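PDB 5TNV: AP endonuclease, family protein 2 from Mycobacterium smegmatis, which binds magnesium in a xylose isomerase-like TIM barrel and may act as an endonuclease. Local coordinates for residues S102-R107 against S248-I253; E174-L179 against L190-Y195; P222-L227 against A242-Y247. All blocks are in the same frame, centred on the assembly; numbering follows the deposited sequence. Where two conformers were deposited one is given.

Interaction 1: residues S102-R107 against S248-I253; sequences SISMTR and SNFWHI
Ser104 and His252 meet inside the barrel through a hydrogen bond from NE2 of the imidazole to the serine OG, 2.9 Å long and nearly straight, with an angle of 167° at the hydrogen. Followed outward, the serine side chain starts at CB, which lies at the imidazole edge, 3.6 Å from His252 NE2. With OG turned beside the backbone N and anti to the carbonyl carbon (chi1 -64°), the hydroxyl then takes the NE2 hydrogen almost exactly in the ring plane. The same OG lies at the edge of the Phe250 ring, 3.5 Å from its CE2, so one oxygen touches the edges of two rings of segment 248-253. Two residues earlier, Ser102 points the same way: its CB is 3.4 Å from Phe250 CE1, and its OG approaches the ring obliquely, 3.3 Å from CZ. Phe250, just before strand 251-261, thus meets both serines, and it also touches Ile137 and Asn139 of strand 137-141. Both serine hydroxyls also hydrogen-bond to OD2 of Asp70. His252 binds the magnesium ion through ND1, which leaves NE2 as the nitrogen that carries the proton. Ser104 is therefore a second-shell residue that, together with the metal bond, would restrain rotation of the imidazole, and the chain from Asp70 through Ser104 to His252 would tend to make the imidazole a stronger electron donor to the metal.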
ATOM      1  N   SER A 102     -10.168 -21.434 -15.111  1.00  4.57           N
ATOM      2  CA  SER A 102      -8.854 -22.039 -15.267  1.00  4.42           C
ATOM      3  C   SER A 102      -8.619 -22.957 -14.059  1.00  4.32           C
ATOM      4  O   SER A 102      -9.219 -22.731 -13.002  1.00  4.37           O
ATOM      5  CB  SER A 102      -7.762 -20.969 -15.346  1.00  4.35           C
ATOM      6  OG  SER A 102      -7.768 -20.115 -14.219  1.00  4.30           O
ATOM      7  N   ILE A 103      -7.752 -23.936 -14.238  1.00  4.23           N
ATOM      8  CA  ILE A 103      -7.341 -24.813 -13.137  1.00  4.47           C
ATOM      9  C   ILE A 103      -5.801 -24.828 -13.112  1.00  4.22           C
ATOM     10  O   ILE A 103      -5.177 -25.316 -14.052  1.00  5.01           O
ATOM     11  CB  ILE A 103      -7.892 -26.233 -13.252  1.00  5.10           C
ATOM     12  CG1 ILE A 103      -9.398 -26.243 -13.394  1.00  5.68           C
ATOM     13  CG2 ILE A 103      -7.395 -27.063 -12.075  1.00  7.05           C
ATOM     14  CD1 ILE A 103     -10.012 -27.608 -13.689  1.00  7.11           C
ATOM     15  N   SER A 104      -5.239 -24.333 -12.021  1.00  4.34           N
ATOM     16  CA  SER A 104      -3.789 -24.199 -11.853  1.00  4.51           C
ATOM     17  C   SER A 104      -3.241 -25.184 -10.860  1.00  4.78           C
ATOM     18  O   SER A 104      -3.431 -25.065  -9.652  1.00  5.85           O
ATOM     19  CB  SER A 104      -3.427 -22.770 -11.397  1.00  4.61           C
ATOM     20  OG  SER A 104      -3.775 -21.815 -12.394  1.00  4.73           O
ATOM     21  N   MET A 105      -2.473 -26.158 -11.351  1.00  4.84           N
ATOM     22  CA  MET A 105      -1.738 -27.055 -10.487  1.00  4.92           C
ATOM     23  C   MET A 105      -0.608 -26.294  -9.833  1.00  5.08           C
ATOM     24  O   MET A 105      -0.010 -25.458 -10.488  1.00 10.33           O
ATOM     25  CB  MET A 105      -1.211 -28.239 -11.298  1.00  6.89           C
ATOM     26  CG  MET A 105      -2.293 -29.098 -11.896  1.00 10.93           C
ATOM     27  SD  MET A 105      -1.679 -30.397 -12.974  1.00 18.33           S
ATOM     28  CE  MET A 105      -0.847 -31.602 -11.915  1.00 18.40           C
ATOM     29  N   THR A 106      -0.302 -26.617  -8.590  0.50  6.07           N
ATOM     30  CA  THR A 106       0.695 -25.783  -7.905  0.50  5.57           C
ATOM     31  C   THR A 106       2.001 -26.522  -7.911  0.50  6.89           C
ATOM     32  O   THR A 106       2.672 -26.778  -8.898  0.50  7.08           O
ATOM     33  CB  THR A 106       0.098 -25.348  -6.561  0.50  6.58           C
ATOM     34  OG1 THR A 106      -0.213 -26.476  -5.710  0.50  6.30           O
ATOM     35  CG2 THR A 106      -1.210 -24.579  -6.797  0.50  8.86           C
ATOM     36  N   ARG A 107       2.721 -26.892  -6.999  1.00  9.10           N
ATOM     37  CA  ARG A 107       3.794 -27.679  -6.508  1.00  5.60           C
ATOM     38  C   ARG A 107       3.520 -29.180  -6.742  1.00  5.60           C
ATOM     39  O   ARG A 107       3.608 -30.009  -5.875  1.00  8.21           O
ATOM     40  CB  ARG A 107       4.130 -27.328  -5.059  1.00  5.83           C
ATOM     41  CG  ARG A 107       4.508 -25.829  -4.935  1.00  5.76           C
ATOM     42  CD  ARG A 107       4.930 -25.428  -3.520  1.00  6.27           C
ATOM     43  NE  ARG A 107       5.069 -23.975  -3.452  1.00  6.15           N
ATOM     44  CZ  ARG A 107       6.085 -23.295  -3.955  1.00  5.15           C
ATOM     45  NH1 ARG A 107       7.124 -23.911  -4.495  1.00  5.23           N
ATOM     46  NH2 ARG A 107       6.064 -21.975  -3.888  1.00  6.83           N
ATOM     47  N   SER A 248       2.131 -15.902 -24.507  1.00  5.54           N
ATOM     48  CA  SER A 248       1.315 -16.125 -23.326  1.00  5.24           C
ATOM     49  C   SER A 248      -0.154 -16.398 -23.638  1.00  5.50           C
ATOM     50  O   SER A 248      -0.790 -15.669 -24.403  1.00  6.19           O
ATOM     51  CB  SER A 248       1.466 -14.920 -22.392  1.00  5.31           C
ATOM     52  OG  SER A 248       2.780 -14.800 -21.907  1.00  5.70           O
ATOM     53  N   ASN A 249      -0.690 -17.396 -22.941  1.00  5.25           N
ATOM     54  CA  ASN A 249      -2.113 -17.793 -23.135  1.00  5.05           C
ATOM     55  C   ASN A 249      -2.921 -17.741 -21.836  1.00  4.53           C
ATOM     56  O   ASN A 249      -4.093 -18.113 -21.855  1.00  5.31           O
ATOM     57  CB  ASN A 249      -2.230 -19.141 -23.825  1.00  5.38           C
ATOM     58  CG  ASN A 249      -1.685 -20.274 -22.962  1.00  5.55           C
ATOM     59  OD1 ASN A 249      -1.007 -20.074 -21.963  1.00  6.13           O
ATOM     60  ND2 ASN A 249      -1.912 -21.503 -23.398  1.00  6.75           N
ATOM     61  N   PHE A 250      -2.333 -17.310 -20.739  1.00  4.82           N
ATOM     62  CA  PHE A 250      -2.943 -17.316 -19.403  1.00  4.61           C
ATOM     63  C   PHE A 250      -2.069 -16.413 -18.546  1.00  4.10           C
ATOM     64  O   PHE A 250      -0.905 -16.229 -18.872  1.00  4.73           O
ATOM     65  CB  PHE A 250      -2.936 -18.750 -18.869  1.00  4.38           C
ATOM     66  CG  PHE A 250      -3.514 -18.934 -17.479  1.00  4.32           C
ATOM     67  CD1 PHE A 250      -4.765 -18.442 -17.146  1.00  4.18           C
ATOM     68  CD2 PHE A 250      -2.805 -19.650 -16.508  1.00  4.44           C
ATOM     69  CE1 PHE A 250      -5.313 -18.633 -15.908  1.00  4.46           C
ATOM     70  CE2 PHE A 250      -3.361 -19.851 -15.252  1.00  4.64           C
ATOM     71  CZ  PHE A 250      -4.616 -19.377 -14.951  1.00  4.59           C
ATOM     72  N   TRP A 251      -2.599 -15.898 -17.439  1.00  4.12           N
ATOM     73  CA  TRP A 251      -1.809 -14.912 -16.690  1.00  3.86           C
ATOM     74  C   TRP A 251      -2.197 -14.916 -15.197  1.00  3.47           C
ATOM     75  O   TRP A 251      -3.206 -14.362 -14.822  1.00  4.14           O
ATOM     76  CB  TRP A 251      -2.018 -13.541 -17.324  1.00  4.14           C
ATOM     77  CG  TRP A 251      -0.978 -12.503 -16.978  1.00  3.73           C
ATOM     78  CD1 TRP A 251       0.073 -12.530 -16.091  1.00  4.10           C
ATOM     79  CD2 TRP A 251      -0.925 -11.206 -17.615  1.00  3.94           C
ATOM     80  NE1 TRP A 251       0.750 -11.333 -16.139  1.00  4.04           N
ATOM     81  CE2 TRP A 251       0.168 -10.512 -17.061  1.00  3.91           C
ATOM     82  CE3 TRP A 251      -1.711 -10.622 -18.580  1.00  4.25           C
ATOM     83  CZ2 TRP A 251       0.476  -9.222 -17.484  1.00  4.31           C
ATOM     84  CZ3 TRP A 251      -1.416  -9.324 -19.012  1.00  5.13           C
ATOM     85  CH2 TRP A 251      -0.327  -8.642 -18.449  1.00  5.05           C
ATOM     86  N   HIS A 252      -1.319 -15.501 -14.385  1.00  3.80           N
ATOM     87  CA  HIS A 252      -1.278 -15.261 -12.940  1.00  3.80           C
ATOM     88  C   HIS A 252      -0.673 -13.858 -12.764  1.00  3.50           C
ATOM     89  O   HIS A 252       0.470 -13.638 -13.179  1.00  3.68           O
ATOM     90  CB  HIS A 252      -0.404 -16.263 -12.213  1.00  3.73           C
ATOM     91  CG  HIS A 252      -0.941 -17.624 -12.006  1.00  3.85           C
ATOM     92  ND1 HIS A 252      -0.280 -18.515 -11.191  1.00  4.37           N
ATOM     93  CD2 HIS A 252      -2.051 -18.222 -12.533  1.00  4.11           C
ATOM     94  CE1 HIS A 252      -1.018 -19.613 -11.228  1.00  5.21           C
ATOM     95  NE2 HIS A 252      -2.082 -19.500 -11.994  1.00  4.55           N
ATOM     96  N   ILE A 253      -1.432 -12.970 -12.172  1.00  3.46           N
ATOM     97  CA  ILE A 253      -1.073 -11.535 -12.210  1.00  3.95           C
ATOM     98  C   ILE A 253      -1.044 -11.003 -10.774  1.00  3.93           C
ATOM     99  O   ILE A 253      -2.079 -10.897 -10.123  1.00  5.28           O
ATOM    100  CB  ILE A 253      -2.028 -10.789 -13.160  1.00  4.16           C
ATOM    101  CG1 ILE A 253      -1.613  -9.316 -13.306  1.00  4.92           C
ATOM    102  CG2 ILE A 253      -3.493 -10.928 -12.809  1.00  4.56           C
ATOM    103  CD1 ILE A 253      -2.280  -8.592 -14.465  1.00  5.50           C
TER

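Interaction 2: residues E174-L179 against L190-Y195; sequences ERVREL and LSLEMY
Val176 and Leu179, on the inward side of helix 169-185, pack against Leu190 and Leu192 of strand 189-193 in a contact between apolar side chains, with no hydrogen bond across the two segments. Among the methyl-to-methyl contacts, Val176 uses both branches: CG2 lies 3.9 Å from Leu192 CD2, and CG1 is 4.0 Å from Leu190 CD2. Its CG1 stands anti to the backbone N (chi1 166°), which turns both methyls to the strand, CG1 reaching both leucines and CG2 Leu192, and the valine crosses each of them obliquely. The second kind of contact brings a leucine methyl against the helix itself. Leu190 CD2 sits 3.8 Å from Leu179 CB and equally far from the carbonyl oxygen Val176 O, resting against the helix backbone with both partners on one side of it. The short axes approach to 9.5 Å and run at 146°, roughly antiparallel, as expected where a TIM-barrel helix returns the chain to the next strand. Glu193, at the end of the same strand, binds magnesium, whereas these leucines lie on the outer, helix-facing side of the barrel. Helix 116-133 flanks Leu179 through Ala123 and His124, while Val176 and Leu192 both reach Val218 of strand 218-221, and helix 203-213 closes the other flank through Val213, Phe209 and Ile210.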
ATOM      1  N   GLU A 174       8.601 -33.534 -23.314  1.00  8.55           N
ATOM      2  CA  GLU A 174       7.783 -34.660 -23.799  1.00  9.26           C
ATOM      3  C   GLU A 174       6.448 -34.665 -23.099  1.00  8.40           C
ATOM      4  O   GLU A 174       5.406 -34.830 -23.748  1.00  8.54           O
ATOM      5  CB  GLU A 174       8.517 -35.994 -23.554  1.00 13.82           C
ATOM      6  CG  GLU A 174       7.860 -37.304 -23.913  1.00 24.47           C
ATOM      7  CD  GLU A 174       8.714 -38.494 -23.455  1.00 32.65           C
ATOM      8  OE1 GLU A 174       9.960 -38.488 -23.574  1.00 41.51           O
ATOM      9  OE2 GLU A 174       8.157 -39.486 -22.942  1.00 43.24           O
ATOM     10  N   ARG A 175       6.473 -34.508 -21.777  1.00  7.90           N
ATOM     11  CA  ARG A 175       5.214 -34.565 -21.004  1.00  8.00           C
ATOM     12  C   ARG A 175       4.334 -33.341 -21.233  1.00  7.17           C
ATOM     13  O   ARG A 175       3.110 -33.436 -21.293  1.00  7.58           O
ATOM     14  CB  ARG A 175       5.509 -34.824 -19.542  1.00  8.06           C
ATOM     15  CG  ARG A 175       6.012 -36.253 -19.339  1.00  9.35           C
ATOM     16  CD  ARG A 175       6.332 -36.546 -17.876  1.00  9.39           C
ATOM     17  NE  ARG A 175       6.701 -37.942 -17.736  1.00 10.27           N
ATOM     18  CZ  ARG A 175       7.148 -38.529 -16.635  1.00 11.00           C
ATOM     19  NH1 ARG A 175       7.263 -37.873 -15.497  1.00 11.04           N
ATOM     20  NH2 ARG A 175       7.501 -39.823 -16.598  1.00 11.92           N
ATOM     21  N   VAL A 176       4.931 -32.169 -21.408  1.00  7.12           N
ATOM     22  CA  VAL A 176       4.187 -30.969 -21.812  1.00  6.90           C
ATOM     23  C   VAL A 176       3.479 -31.203 -23.128  1.00  6.34           C
ATOM     24  O   VAL A 176       2.308 -30.855 -23.261  1.00  7.10           O
ATOM     25  CB  VAL A 176       5.127 -29.731 -21.848  1.00  6.85           C
ATOM     26  CG1 VAL A 176       4.448 -28.608 -22.588  1.00  7.34           C
ATOM     27  CG2 VAL A 176       5.459 -29.322 -20.400  1.00  7.03           C
ATOM     28  N   ARG A 177       4.196 -31.745 -24.120  1.00  6.91           N
ATOM     29  CA  ARG A 177       3.555 -32.000 -25.397  1.00  7.32           C
ATOM     30  C   ARG A 177       2.402 -32.971 -25.308  1.00  7.75           C
ATOM     31  O   ARG A 177       1.370 -32.824 -25.946  1.00  8.03           O
ATOM     32  CB  ARG A 177       4.569 -32.504 -26.428  1.00  8.67           C
ATOM     33  CG  ARG A 177       5.605 -31.478 -26.874  1.00  9.08           C
ATOM     34  CD  ARG A 177       6.735 -32.178 -27.645  1.00 10.95           C
ATOM     35  NE  ARG A 177       7.674 -31.295 -28.216  1.00 14.06           N
ATOM     36  CZ  ARG A 177       8.815 -31.654 -28.760  1.00 18.32           C
ATOM     37  NH1 ARG A 177       9.189 -32.916 -28.772  1.00 20.95           N
ATOM     38  NH2 ARG A 177       9.561 -30.666 -29.258  1.00 24.06           N
ATOM     39  N   GLU A 178       2.583 -34.006 -24.504  1.00  7.62           N
ATOM     40  CA  GLU A 178       1.523 -34.994 -24.283  1.00  8.25           C
ATOM     41  C   GLU A 178       0.283 -34.329 -23.714  1.00  7.37           C
ATOM     42  O   GLU A 178      -0.867 -34.569 -24.135  1.00  8.21           O
ATOM     43  CB  GLU A 178       2.041 -36.084 -23.333  1.00 10.16           C
ATOM     44  CG  GLU A 178       1.123 -37.189 -22.988  1.00 13.80           C
ATOM     45  CD  GLU A 178       1.717 -38.144 -21.944  1.00 14.42           C
ATOM     46  OE1 GLU A 178       2.978 -38.374 -21.959  1.00 17.35           O
ATOM     47  OE2 GLU A 178       0.784 -38.523 -21.201  1.00 12.14           O
ATOM     48  N   LEU A 179       0.469 -33.458 -22.702  1.00  7.01           N
ATOM     49  CA  LEU A 179      -0.653 -32.698 -22.172  1.00  6.65           C
ATOM     50  C   LEU A 179      -1.247 -31.756 -23.185  1.00  6.61           C
ATOM     51  O   LEU A 179      -2.480 -31.636 -23.289  1.00  7.05           O
ATOM     52  CB  LEU A 179      -0.233 -31.954 -20.882  1.00  6.56           C
ATOM     53  CG  LEU A 179       0.091 -32.865 -19.688  1.00  6.53           C
ATOM     54  CD1 LEU A 179       0.714 -32.006 -18.562  1.00  7.88           C
ATOM     55  CD2 LEU A 179      -1.136 -33.598 -19.190  1.00  7.67           C
ATOM     56  N   LEU A 190      -3.033 -25.740 -22.567  1.00  5.99           N
ATOM     57  CA  LEU A 190      -2.131 -25.857 -21.426  1.00  5.58           C
ATOM     58  C   LEU A 190      -1.311 -24.572 -21.284  1.00  5.37           C
ATOM     59  O   LEU A 190      -0.865 -24.046 -22.318  1.00  6.17           O
ATOM     60  CB  LEU A 190      -1.205 -27.044 -21.641  1.00  6.07           C
ATOM     61  CG  LEU A 190      -0.329 -27.436 -20.434  1.00  6.32           C
ATOM     62  CD1 LEU A 190      -1.184 -28.137 -19.400  1.00  7.40           C
ATOM     63  CD2 LEU A 190       0.814 -28.293 -20.923  1.00  7.40           C
ATOM     64  N   SER A 191      -1.101 -24.121 -20.071  1.00  5.19           N
ATOM     65  CA  SER A 191      -0.217 -22.998 -19.812  1.00  4.84           C
ATOM     66  C   SER A 191       0.904 -23.450 -18.865  1.00  4.98           C
ATOM     67  O   SER A 191       0.687 -24.295 -18.003  1.00  5.70           O
ATOM     68  CB  SER A 191      -0.961 -21.809 -19.230  1.00  5.14           C
ATOM     69  OG  SER A 191      -0.180 -20.628 -19.338  1.00  5.01           O
ATOM     70  N   LEU A 192       2.082 -22.852 -19.069  1.00  5.05           N
ATOM     71  CA  LEU A 192       3.284 -23.135 -18.311  1.00  5.15           C
ATOM     72  C   LEU A 192       3.689 -21.945 -17.466  1.00  4.49           C
ATOM     73  O   LEU A 192       4.021 -20.880 -17.971  1.00  5.21           O
ATOM     74  CB  LEU A 192       4.456 -23.469 -19.250  1.00  5.59           C
ATOM     75  CG  LEU A 192       4.177 -24.518 -20.341  1.00  6.49           C
ATOM     76  CD1 LEU A 192       5.417 -24.682 -21.203  1.00  8.92           C
ATOM     77  CD2 LEU A 192       3.736 -25.842 -19.711  1.00  7.34           C
ATOM     78  N   GLU A 193       3.608 -22.130 -16.141  1.00  5.04           N
ATOM     79  CA  GLU A 193       3.802 -21.037 -15.189  1.00  4.59           C
ATOM     80  C   GLU A 193       5.276 -20.747 -14.945  1.00  4.58           C
ATOM     81  O   GLU A 193       6.009 -21.567 -14.362  1.00  5.21           O
ATOM     82  CB  GLU A 193       3.079 -21.388 -13.875  1.00  4.70           C
ATOM     83  CG  GLU A 193       3.156 -20.307 -12.842  1.00  5.17           C
ATOM     84  CD  GLU A 193       2.364 -20.663 -11.579  1.00  5.06           C
ATOM     85  OE1 GLU A 193       1.568 -21.617 -11.608  1.00  5.74           O
ATOM     86  OE2 GLU A 193       2.531 -19.928 -10.554  1.00  5.75           O
ATOM     87  N   MET A 194       5.695 -19.542 -15.324  1.00  4.31           N
ATOM     88  CA  MET A 194       7.058 -19.113 -15.025  1.00  4.47           C
ATOM     89  C   MET A 194       7.256 -19.015 -13.529  1.00  4.09           C
ATOM     90  O   MET A 194       6.418 -18.452 -12.815  1.00  4.63           O
ATOM     91  CB  MET A 194       7.345 -17.774 -15.710  1.00  4.43           C
ATOM     92  CG  MET A 194       7.367 -17.880 -17.221  1.00  4.97           C
ATOM     93  SD  MET A 194       7.722 -16.364 -18.099  1.00  5.48           S
ATOM     94  CE  MET A 194       9.367 -15.986 -17.454  1.00  6.26           C
ATOM     95  N   TYR A 195       8.387 -19.525 -13.055  1.00  4.25           N
ATOM     96  CA  TYR A 195       8.687 -19.643 -11.620  1.00  4.51           C
ATOM     97  C   TYR A 195      10.207 -19.788 -11.521  1.00  4.31           C
ATOM     98  O   TYR A 195      10.831 -20.489 -12.328  1.00  4.96           O
ATOM     99  CB  TYR A 195       7.913 -20.782 -10.983  1.00  4.92           C
ATOM    100  CG  TYR A 195       8.102 -20.939  -9.484  1.00  4.50           C
ATOM    101  CD1 TYR A 195       9.249 -21.561  -8.980  1.00  4.55           C
ATOM    102  CD2 TYR A 195       7.174 -20.477  -8.580  1.00  4.35           C
ATOM    103  CE1 TYR A 195       9.471 -21.710  -7.632  1.00  4.66           C
ATOM    104  CE2 TYR A 195       7.355 -20.658  -7.212  1.00  4.82           C
ATOM    105  CZ  TYR A 195       8.483 -21.250  -6.750  1.00  4.40           C
ATOM    106  OH  TYR A 195       8.645 -21.445  -5.383  1.00  5.09           O
TER

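Interaction 3: residues P222-L227 against A242-Y247; sequences PDLGNL and AKVLPY
Pro222 packs its ring against Val244, and this is the tight part of the contact: CB of the proline lies 3.6 Å from Val244 CG2. That methyl occupies the position between the backbone N and the carbonyl carbon of its own residue, with CG1 beside the N (chi1 -65°), and it is the one branch of the valine that meets the other segment. Around it the packing is less close. Leu224 reaches toward Val244 tip to tip, its CD1 4.2 Å from the same CG2, while Leu245 lies across the proline at about a right angle, with its CD2 4.1 Å from Pro222 CG. Val244 is thus touched by Pro222 and Leu224, and Leu245 by the proline ring alone.

The setting is the C-terminal end of barrel strand 218-221, where a TIM barrel carries its active-site loops. Directly after the strand the chain makes an inverse gamma turn centred on Asp223, with a weak backbone hydrogen bond from Leu224 N to Pro222 O, and then enters helix 225-228. The turn puts neighbouring side chains to different uses: Asp223 binds the magnesium ion through OD2 and pairs with Lys254 through OD1, whereas Pro222 and Leu224 face helix 237-244. Pro222 O also accepts a hydrogen bond from the hydroxyl of Tyr241.

Away from this apolar patch, the 242-247 segment opens toward solvent. Ala242 and Pro246 are exposed, and Lys243 is partly so, its NZ forming a salt bridge with Asp204. Beyond Val244 the helix passes into a 3-10 segment, where Tyr247 N bonds to Val244 O over 3.0 Å. The Tyr247 side chain touches Val207 and Ile210 of helix 203-213.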
ATOM      1  N   PRO A 222       2.977 -15.847 -17.767  1.00  3.86           N
ATOM      2  CA  PRO A 222       4.051 -14.961 -17.368  1.00  4.04           C
ATOM      3  C   PRO A 222       3.794 -14.391 -15.965  1.00  3.87           C
ATOM      4  O   PRO A 222       3.504 -13.200 -15.798  1.00  4.12           O
ATOM      5  CB  PRO A 222       4.057 -13.896 -18.460  1.00  4.74           C
ATOM      6  CG  PRO A 222       2.610 -13.743 -18.797  1.00  4.60           C
ATOM      7  CD  PRO A 222       2.057 -15.151 -18.711  1.00  4.44           C
ATOM      8  N   ASP A 223       3.927 -15.259 -14.948  1.00  3.96           N
ATOM      9  CA  ASP A 223       3.681 -14.872 -13.544  1.00  3.95           C
ATOM     10  C   ASP A 223       4.934 -14.170 -13.035  1.00  3.68           C
ATOM     11  O   ASP A 223       5.654 -14.692 -12.176  1.00  4.13           O
ATOM     12  CB  ASP A 223       3.322 -16.092 -12.737  1.00  4.09           C
ATOM     13  CG  ASP A 223       2.853 -15.793 -11.330  1.00  3.95           C
ATOM     14  OD1 ASP A 223       2.809 -14.603 -10.909  1.00  4.55           O
ATOM     15  OD2 ASP A 223       2.516 -16.778 -10.616  1.00  4.67           O
ATOM     16  N   LEU A 224       5.202 -12.988 -13.597  1.00  3.76           N
ATOM     17  CA  LEU A 224       6.504 -12.359 -13.352  1.00  3.49           C
ATOM     18  C   LEU A 224       6.581 -11.744 -11.967  1.00  3.48           C
ATOM     19  O   LEU A 224       7.717 -11.426 -11.532  1.00  3.93           O
ATOM     20  CB  LEU A 224       6.879 -11.372 -14.454  1.00  4.08           C
ATOM     21  CG  LEU A 224       6.940 -11.964 -15.856  1.00  4.94           C
ATOM     22  CD1 LEU A 224       7.549 -10.970 -16.829  1.00  6.17           C
ATOM     23  CD2 LEU A 224       7.672 -13.287 -15.894  1.00  8.11           C
ATOM     24  N   GLY A 225       5.501 -11.617 -11.237  1.00  3.57           N
ATOM     25  CA  GLY A 225       5.621 -11.311  -9.822  1.00  4.08           C
ATOM     26  C   GLY A 225       6.526 -12.328  -9.101  1.00  3.80           C
ATOM     27  O   GLY A 225       7.212 -11.945  -8.154  1.00  3.92           O
ATOM     28  N   ASN A 226       6.520 -13.575  -9.541  1.00  3.54           N
ATOM     29  CA  ASN A 226       7.382 -14.574  -8.948  1.00  3.65           C
ATOM     30  C   ASN A 226       8.870 -14.151  -8.992  1.00  3.58           C
ATOM     31  O   ASN A 226       9.637 -14.499  -8.104  1.00  4.05           O
ATOM     32  CB  ASN A 226       7.242 -15.920  -9.634  1.00  3.84           C
ATOM     33  CG  ASN A 226       5.910 -16.586  -9.402  1.00  3.62           C
ATOM     34  OD1 ASN A 226       5.230 -16.294  -8.387  1.00  4.46           O
ATOM     35  ND2 ASN A 226       5.522 -17.486 -10.277  1.00  4.07           N
ATOM     36  N   LEU A 227       9.255 -13.455 -10.046  1.00  3.67           N
ATOM     37  CA  LEU A 227      10.611 -12.976 -10.247  1.00  3.68           C
ATOM     38  C   LEU A 227      10.863 -11.642  -9.627  1.00  3.73           C
ATOM     39  O   LEU A 227      11.953 -11.396  -9.038  1.00  4.00           O
ATOM     40  CB  LEU A 227      10.972 -12.965 -11.735  1.00  4.14           C
ATOM     41  CG  LEU A 227      10.799 -14.300 -12.482  1.00  5.10           C
ATOM     42  CD1 LEU A 227      11.317 -14.167 -13.892  1.00  6.03           C
ATOM     43  CD2 LEU A 227      11.434 -15.462 -11.742  1.00  6.46           C
ATOM     44  N   ALA A 242       7.618  -7.722 -22.206  1.00  5.83           N
ATOM     45  CA  ALA A 242       7.645  -7.626 -23.651  1.00  6.56           C
ATOM     46  C   ALA A 242       8.172  -8.902 -24.320  1.00  6.79           C
ATOM     47  O   ALA A 242       7.727  -9.281 -25.408  1.00  7.83           O
ATOM     48  CB  ALA A 242       8.506  -6.401 -24.087  1.00  8.72           C
ATOM     49  N   LYS A 243       9.094  -9.577 -23.683  1.00  6.55           N
ATOM     50  CA  LYS A 243       9.639 -10.784 -24.260  1.00  7.41           C
ATOM     51  C   LYS A 243       8.628 -11.924 -24.234  1.00  6.45           C
ATOM     52  O   LYS A 243       8.610 -12.708 -25.173  1.00  7.84           O
ATOM     53  CB  LYS A 243      10.901 -11.200 -23.497  1.00  8.71           C
ATOM     54  CG  LYS A 243      12.159 -10.473 -23.801  1.00 12.26           C
ATOM     55  CD  LYS A 243      13.314 -11.084 -23.013  1.00 17.76           C
ATOM     56  CE  LYS A 243      14.494 -10.275 -23.469  1.00 17.29           C
ATOM     57  NZ  LYS A 243      15.685 -10.856 -22.834  1.00 18.46           N
ATOM     58  N   VAL A 244       7.941 -12.091 -23.118  1.00  5.52           N
ATOM     59  CA  VAL A 244       7.138 -13.300 -22.930  1.00  5.69           C
ATOM     60  C   VAL A 244       5.668 -13.149 -23.304  1.00  5.50           C
ATOM     61  O   VAL A 244       5.013 -14.165 -23.624  1.00  5.84           O
ATOM     62  CB  VAL A 244       7.283 -13.892 -21.505  1.00  5.81           C
ATOM     63  CG1 VAL A 244       8.717 -14.366 -21.278  1.00  7.16           C
ATOM     64  CG2 VAL A 244       6.845 -12.902 -20.440  1.00  5.55           C
ATOM     65  N   LEU A 245       5.101 -11.940 -23.289  1.00  5.54           N
ATOM     66  CA  LEU A 245       3.685 -11.780 -23.632  1.00  5.42           C
ATOM     67  C   LEU A 245       3.317 -12.326 -25.002  1.00  5.58           C
ATOM     68  O   LEU A 245       2.195 -12.870 -25.111  1.00  5.86           O
ATOM     69  CB  LEU A 245       3.248 -10.334 -23.445  1.00  5.58           C
ATOM     70  CG  LEU A 245       2.998  -9.946 -21.988  1.00  5.83           C
ATOM     71  CD1 LEU A 245       2.852  -8.436 -21.886  1.00  6.57           C
ATOM     72  CD2 LEU A 245       1.781 -10.651 -21.407  1.00  6.39           C
ATOM     73  N   PRO A 246       4.137 -12.216 -26.054  1.00  5.91           N
ATOM     74  CA  PRO A 246       3.755 -12.795 -27.361  1.00  6.76           C
ATOM     75  C   PRO A 246       3.467 -14.289 -27.309  1.00  6.28           C
ATOM     76  O   PRO A 246       2.834 -14.784 -28.227  1.00  8.77           O
ATOM     77  CB  PRO A 246       4.972 -12.504 -28.249  1.00  7.30           C
ATOM     78  CG  PRO A 246       5.535 -11.237 -27.660  1.00  7.62           C
ATOM     79  CD  PRO A 246       5.406 -11.479 -26.159  1.00  7.06           C
ATOM     80  N   TYR A 247       3.957 -15.008 -26.313  1.00  6.41           N
ATOM     81  CA  TYR A 247       3.825 -16.445 -26.198  1.00  6.34           C
ATOM     82  C   TYR A 247       2.827 -16.866 -25.119  1.00  5.96           C
ATOM     83  O   TYR A 247       2.734 -18.055 -24.815  1.00  7.31           O
ATOM     84  CB  TYR A 247       5.190 -17.076 -25.879  1.00  7.44           C
ATOM     85  CG  TYR A 247       6.248 -16.747 -26.887  1.00  8.20           C
ATOM     86  CD1 TYR A 247       6.366 -17.513 -28.022  1.00 12.04           C
ATOM     87  CD2 TYR A 247       7.118 -15.675 -26.713  1.00 10.15           C
ATOM     88  CE1 TYR A 247       7.330 -17.231 -28.968  1.00 14.60           C
ATOM     89  CE2 TYR A 247       8.068 -15.362 -27.661  1.00 11.70           C
ATOM     90  CZ  TYR A 247       8.161 -16.156 -28.776  1.00 16.10           C
ATOM     91  OH  TYR A 247       9.156 -15.861 -29.743  1.00 21.61           O
TER

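The three contacts each hold one magnesium ligand: His252 in interaction 1, Glu193 in interaction 2 and Asp223 in interaction 3. At the ion, His252 ND1 is 3.2 Å from Glu193 OE2 and 3.3 Å from Asp223 OD2, and the two carboxylate oxygens are 3.2 Å apart, a closeness that the shared cation would offset. Away from the metal, Asn249 joins interaction 1 to interaction 2, its OD1 2.8 Å from Ser191 OG, probably hydrogen-bonded. Asn226 ND2 likewise probably bonds to Met194 O, 2.9 Å away, between interactions 3 and 2. Interactions 2 and 3 follow in series within the loop closed by interaction 1.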